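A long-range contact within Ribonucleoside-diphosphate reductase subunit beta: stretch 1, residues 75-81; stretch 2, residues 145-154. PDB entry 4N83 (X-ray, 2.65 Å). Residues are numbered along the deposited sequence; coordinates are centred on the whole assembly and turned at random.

Stretch 1, residues 75-81: DALRKDV
Stretch 2, residues 145-154: TALEKKIASV

The strongest link between the two stretches is the salt bridge between Asp80 and Lys149: Lys149 NZ lies 2.7 Å from Asp80 OD2 and donates a hydrogen bond to it. Both CA-to-CB bonds point toward the opposing stretch. Asp80 uses chi1 -48° (m) and chi2 -65°; Lys149 runs m, t, m, t (-66°, 176°, -78°, -169°), so that a mostly extended chain with one bend at chi3 delivers its ammonium to the carboxylate. Opposite charges suit the pair, the long lysine chain spanning the gap to the short aspartate. The same NZ stands 3.9 Å from Ala76 O, too far to count as a hydrogen bond. Ala76 O also lies 3.2 Å from Asp80 OD2; both are acceptors, so no bond joins them, but the nearby ammonium places positive charge beside the two oxygens.

Stretch 1 is helical from Asp75 (phi/psi -57/-44), continuing a helix begun earlier, and has left it by Asp80 (-108/54); Val81 is extended at -91/146. In stretch 2, Thr145 (-86/169) and Ala146 (-70/85) lead to Leu147 (160/-43) at the N-cap position, and the helix runs from Glu148 through Val154 with phi near -70° and psi from -47° to -32°. The register pairs Leu77 with Lys149 (CA to CA 6.8 Å) and Asp80 with Ala146 (CA to CA 6.0 Å), so the chains run in opposite directions here. The weak bond from Thr145 OG1 to Glu148 OE2 (2.9 Å) lies within stretch 2.

A second lysine approaches the turn. Lys150 (m, t, t, p) starts sideways, but its end comes nearer, leaving NZ 3.7 Å from Asp80 O, a contact without a hydrogen bond. Its aliphatic portion also packs: Lys150 CG is 3.9 Å from Leu77 CD2.

Leu77 supplies the main apolar packing. It is buried, and its branched apolar end suits a site against Lys149 CB and Lys150 CG. It too starts sideways, and with chi1 -66° (m) and chi2 163° (t) its end comes closer to stretch 2. CD2 sits 3.7 Å from Lys149 O and 4.2 Å from Lys149 CB, while CD1 lies 3.9 Å from Ser153 OG. Ser153 (chi1 -169°, t) points toward stretch 1, and its hydroxyl is hydrogen-bonded elsewhere in the structure.

Small residues complete the fit. Ala76 CB packs 4.0 Å from Lys149 CD, against the lysine's methylene chain, and Ala146 CB meets Asp80 OD1 at 3.4 Å. Together the stretches bury 342 Å², with Leu77, Asp80 and Lys149 contributing most.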

ATOM      1  N   ASP A  75      -1.769  -6.007  -7.570  1.00 89.57           N
ATOM      2  CA  ASP A  75      -3.177  -6.399  -7.444  1.00 90.08           C
ATOM      3  C   ASP A  75      -3.379  -7.858  -7.863  1.00 90.89           C
ATOM      4  O   ASP A  75      -4.084  -8.612  -7.190  1.00 90.97           O
ATOM      5  CB  ASP A  75      -4.063  -5.479  -8.296  1.00 90.84           C
ATOM      6  CG  ASP A  75      -5.549  -5.725  -8.086  1.00 91.55           C
ATOM      7  OD1 ASP A  75      -5.998  -5.752  -6.919  1.00 90.90           O
ATOM      8  OD2 ASP A  75      -6.273  -5.879  -9.091  1.00 92.39           O
ATOM      9  N   ALA A  76      -2.753  -8.242  -8.975  1.00 91.26           N
ATOM     10  CA  ALA A  76      -2.798  -9.619  -9.463  1.00 92.05           C
ATOM     11  C   ALA A  76      -2.092 -10.581  -8.507  1.00 91.07           C
ATOM     12  O   ALA A  76      -2.606 -11.660  -8.210  1.00 91.22           O
ATOM     13  CB  ALA A  76      -2.176  -9.705 -10.847  1.00 92.86           C
ATOM     14  N   LEU A  77      -0.916 -10.178  -8.028  1.00 90.14           N
ATOM     15  CA  LEU A  77      -0.119 -10.997  -7.111  1.00 89.48           C
ATOM     16  C   LEU A  77      -0.799 -11.220  -5.757  1.00 89.32           C
ATOM     17  O   LEU A  77      -0.575 -12.244  -5.112  1.00 88.32           O
ATOM     18  CB  LEU A  77       1.258 -10.361  -6.895  1.00 88.55           C
ATOM     19  CG  LEU A  77       2.180 -10.319  -8.118  1.00 89.71           C
ATOM     20  CD1 LEU A  77       3.314  -9.322  -7.915  1.00 88.93           C
ATOM     21  CD2 LEU A  77       2.735 -11.702  -8.428  1.00 90.26           C
ATOM     22  N   ARG A  78      -1.622 -10.262  -5.333  1.00 90.39           N
ATOM     23  CA  ARG A  78      -2.307 -10.336  -4.036  1.00 91.25           C
ATOM     24  C   ARG A  78      -3.324 -11.475  -3.949  1.00 92.34           C
ATOM     25  O   ARG A  78      -3.424 -12.137  -2.915  1.00 92.41           O
ATOM     26  CB  ARG A  78      -2.996  -9.000  -3.715  1.00 92.43           C
ATOM     27  CG  ARG A  78      -4.054  -9.071  -2.617  1.00 93.81           C
ATOM     28  CD  ARG A  78      -4.381  -7.710  -2.016  1.00 94.01           C
ATOM     29  NE  ARG A  78      -4.414  -6.649  -3.022  1.00 95.19           N
ATOM     30  CZ  ARG A  78      -3.425  -5.788  -3.271  1.00 94.99           C
ATOM     31  NH1 ARG A  78      -2.281  -5.822  -2.591  1.00 93.42           N
ATOM     32  NH2 ARG A  78      -3.589  -4.875  -4.219  1.00 96.28           N
ATOM     33  N   LYS A  79      -4.071 -11.701  -5.027  1.00 93.83           N
ATOM     34  CA  LYS A  79      -5.136 -12.713  -5.029  1.00 95.03           C
ATOM     35  C   LYS A  79      -4.624 -14.153  -4.898  1.00 94.37           C
ATOM     36  O   LYS A  79      -5.403 -15.060  -4.605  1.00 95.51           O
ATOM     37  CB  LYS A  79      -6.002 -12.576  -6.288  1.00 97.07           C
ATOM     38  CG  LYS A  79      -6.846 -11.308  -6.315  1.00 97.33           C
ATOM     39  CD  LYS A  79      -7.535 -11.108  -7.656  1.00 99.21           C
ATOM     40  CE  LYS A  79      -8.673 -12.093  -7.868  1.00100.79           C
ATOM     41  NZ  LYS A  79      -9.349 -11.875  -9.176  1.00102.40           N
ATOM     42  N   ASP A  80      -3.325 -14.358  -5.111  1.00 92.61           N
ATOM     43  CA  ASP A  80      -2.704 -15.676  -4.978  1.00 91.92           C
ATOM     44  C   ASP A  80      -1.825 -15.719  -3.731  1.00 88.78           C
ATOM     45  O   ASP A  80      -0.643 -16.063  -3.792  1.00 87.37           O
ATOM     46  CB  ASP A  80      -1.893 -15.985  -6.232  1.00 92.83           C
ATOM     47  CG  ASP A  80      -2.670 -15.707  -7.499  1.00 94.73           C
ATOM     48  OD1 ASP A  80      -3.686 -16.391  -7.737  1.00 96.64           O
ATOM     49  OD2 ASP A  80      -2.273 -14.796  -8.252  1.00 95.01           O
ATOM     50  N   VAL A  81      -2.433 -15.379  -2.598  1.00 87.50           N
ATOM     51  CA  VAL A  81      -1.732 -15.259  -1.317  1.00 85.37           C
ATOM     52  C   VAL A  81      -1.739 -16.586  -0.555  1.00 84.72           C
ATOM     53  O   VAL A  81      -2.706 -17.347  -0.630  1.00 86.73           O
ATOM     54  CB  VAL A  81      -2.348 -14.110  -0.468  1.00 84.69           C
ATOM     55  CG1 VAL A  81      -2.596 -14.520   0.981  1.00 83.86           C
ATOM     56  CG2 VAL A  81      -1.467 -12.871  -0.539  1.00 83.63           C
ATOM     57  N   THR A 145      -1.595 -17.818 -14.750  1.00113.74           N
ATOM     58  CA  THR A 145      -1.865 -18.522 -13.488  1.00113.52           C
ATOM     59  C   THR A 145      -0.897 -18.130 -12.362  1.00111.32           C
ATOM     60  O   THR A 145       0.117 -17.469 -12.596  1.00110.47           O
ATOM     61  CB  THR A 145      -1.819 -20.054 -13.677  1.00114.58           C
ATOM     62  OG1 THR A 145      -0.598 -20.425 -14.331  1.00114.44           O
ATOM     63  CG2 THR A 145      -3.005 -20.524 -14.508  1.00116.89           C
ATOM     64  N   ALA A 146      -1.231 -18.551 -11.143  1.00110.27           N
ATOM     65  CA  ALA A 146      -0.472 -18.193  -9.942  1.00107.96           C
ATOM     66  C   ALA A 146       0.899 -18.867  -9.895  1.00108.18           C
ATOM     67  O   ALA A 146       1.069 -19.909  -9.256  1.00109.33           O
ATOM     68  CB  ALA A 146      -1.272 -18.545  -8.697  1.00106.97           C
ATOM     69  N   LEU A 147       1.870 -18.238 -10.556  1.00107.49           N
ATOM     70  CA  LEU A 147       3.246 -18.744 -10.694  1.00106.76           C
ATOM     71  C   LEU A 147       3.881 -18.039 -11.887  1.00107.48           C
ATOM     72  O   LEU A 147       5.034 -17.612 -11.833  1.00106.32           O
ATOM     73  CB  LEU A 147       3.300 -20.269 -10.910  1.00107.83           C
ATOM     74  CG  LEU A 147       4.406 -21.047 -10.187  1.00107.14           C
ATOM     75  CD1 LEU A 147       4.459 -20.733  -8.698  1.00105.66           C
ATOM     76  CD2 LEU A 147       4.217 -22.541 -10.401  1.00108.60           C
ATOM     77  N   GLU A 148       3.104 -17.933 -12.964  1.00110.02           N
ATOM     78  CA  GLU A 148       3.494 -17.190 -14.160  1.00111.10           C
ATOM     79  C   GLU A 148       3.524 -15.683 -13.893  1.00109.48           C
ATOM     80  O   GLU A 148       4.354 -14.964 -14.453  1.00107.98           O
ATOM     81  CB  GLU A 148       2.521 -17.496 -15.306  1.00113.74           C
ATOM     82  CG  GLU A 148       2.525 -18.952 -15.759  1.00115.15           C
ATOM     83  CD  GLU A 148       1.359 -19.296 -16.668  1.00117.03           C
ATOM     84  OE1 GLU A 148       0.808 -18.383 -17.319  1.00117.14           O
ATOM     85  OE2 GLU A 148       0.993 -20.487 -16.733  1.00117.69           O
ATOM     86  N   LYS A 149       2.614 -15.216 -13.040  1.00109.06           N
ATOM     87  CA  LYS A 149       2.558 -13.806 -12.649  1.00108.06           C
ATOM     88  C   LYS A 149       3.734 -13.412 -11.754  1.00106.15           C
ATOM     89  O   LYS A 149       4.192 -12.271 -11.793  1.00105.85           O
ATOM     90  CB  LYS A 149       1.233 -13.500 -11.948  1.00108.14           C
ATOM     91  CG  LYS A 149       0.026 -13.630 -12.864  1.00110.36           C
ATOM     92  CD  LYS A 149      -1.288 -13.421 -12.127  1.00110.38           C
ATOM     93  CE  LYS A 149      -1.682 -14.651 -11.326  1.00110.39           C
ATOM     94  NZ  LYS A 149      -3.079 -14.564 -10.817  1.00110.94           N
ATOM     95  N   LYS A 150       4.216 -14.360 -10.951  1.00105.47           N
ATOM     96  CA  LYS A 150       5.393 -14.138 -10.109  1.00104.08           C
ATOM     97  C   LYS A 150       6.679 -14.067 -10.933  1.00104.22           C
ATOM     98  O   LYS A 150       7.584 -13.301 -10.608  1.00102.87           O
ATOM     99  CB  LYS A 150       5.511 -15.234  -9.046  1.00103.48           C
ATOM    100  CG  LYS A 150       4.426 -15.172  -7.982  1.00103.07           C
ATOM    101  CD  LYS A 150       4.624 -16.234  -6.912  1.00102.22           C
ATOM    102  CE  LYS A 150       3.722 -15.999  -5.709  1.00101.10           C
ATOM    103  NZ  LYS A 150       2.276 -16.155  -6.030  1.00102.04           N
ATOM    104  N   ILE A 151       6.755 -14.868 -11.994  1.00106.31           N
ATOM    105  CA  ILE A 151       7.914 -14.866 -12.894  1.00107.20           C
ATOM    106  C   ILE A 151       8.009 -13.554 -13.676  1.00107.65           C
ATOM    107  O   ILE A 151       9.104 -13.029 -13.891  1.00106.77           O
ATOM    108  CB  ILE A 151       7.857 -16.043 -13.897  1.00108.86           C
ATOM    109  CG1 ILE A 151       7.963 -17.386 -13.169  1.00108.24           C
ATOM    110  CG2 ILE A 151       8.979 -15.935 -14.921  1.00109.87           C
ATOM    111  CD1 ILE A 151       7.414 -18.556 -13.960  1.00109.49           C
ATOM    112  N   ALA A 152       6.858 -13.036 -14.102  1.00109.15           N
ATOM    113  CA  ALA A 152       6.798 -11.812 -14.905  1.00110.23           C
ATOM    114  C   ALA A 152       7.211 -10.573 -14.111  1.00108.66           C
ATOM    115  O   ALA A 152       7.909  -9.705 -14.635  1.00108.18           O
ATOM    116  CB  ALA A 152       5.400 -11.626 -15.478  1.00112.26           C
ATOM    117  N   SER A 153       6.773 -10.496 -12.856  1.00107.61           N
ATOM    118  CA  SER A 153       7.114  -9.371 -11.983  1.00106.22           C
ATOM    119  C   SER A 153       8.595  -9.378 -11.600  1.00105.94           C
ATOM    120  O   SER A 153       9.203  -8.317 -11.439  1.00105.32           O
ATOM    121  CB  SER A 153       6.250  -9.390 -10.720  1.00104.83           C
ATOM    122  OG  SER A 153       6.392  -8.184  -9.989  1.00103.84           O
ATOM    123  N   VAL A 154       9.168 -10.572 -11.451  1.00106.94           N
ATOM    124  CA  VAL A 154      10.598 -10.714 -11.166  1.00107.09           C
ATOM    125  C   VAL A 154      11.425 -10.345 -12.401  1.00108.40           C
ATOM    126  O   VAL A 154      12.390  -9.592 -12.291  1.00107.97           O
ATOM    127  CB  VAL A 154      10.953 -12.138 -10.679  1.00107.06           C
ATOM    128  CG1 VAL A 154      12.464 -12.332 -10.601  1.00106.41           C
ATOM    129  CG2 VAL A 154      10.321 -12.405  -9.319  1.00106.13           C
TER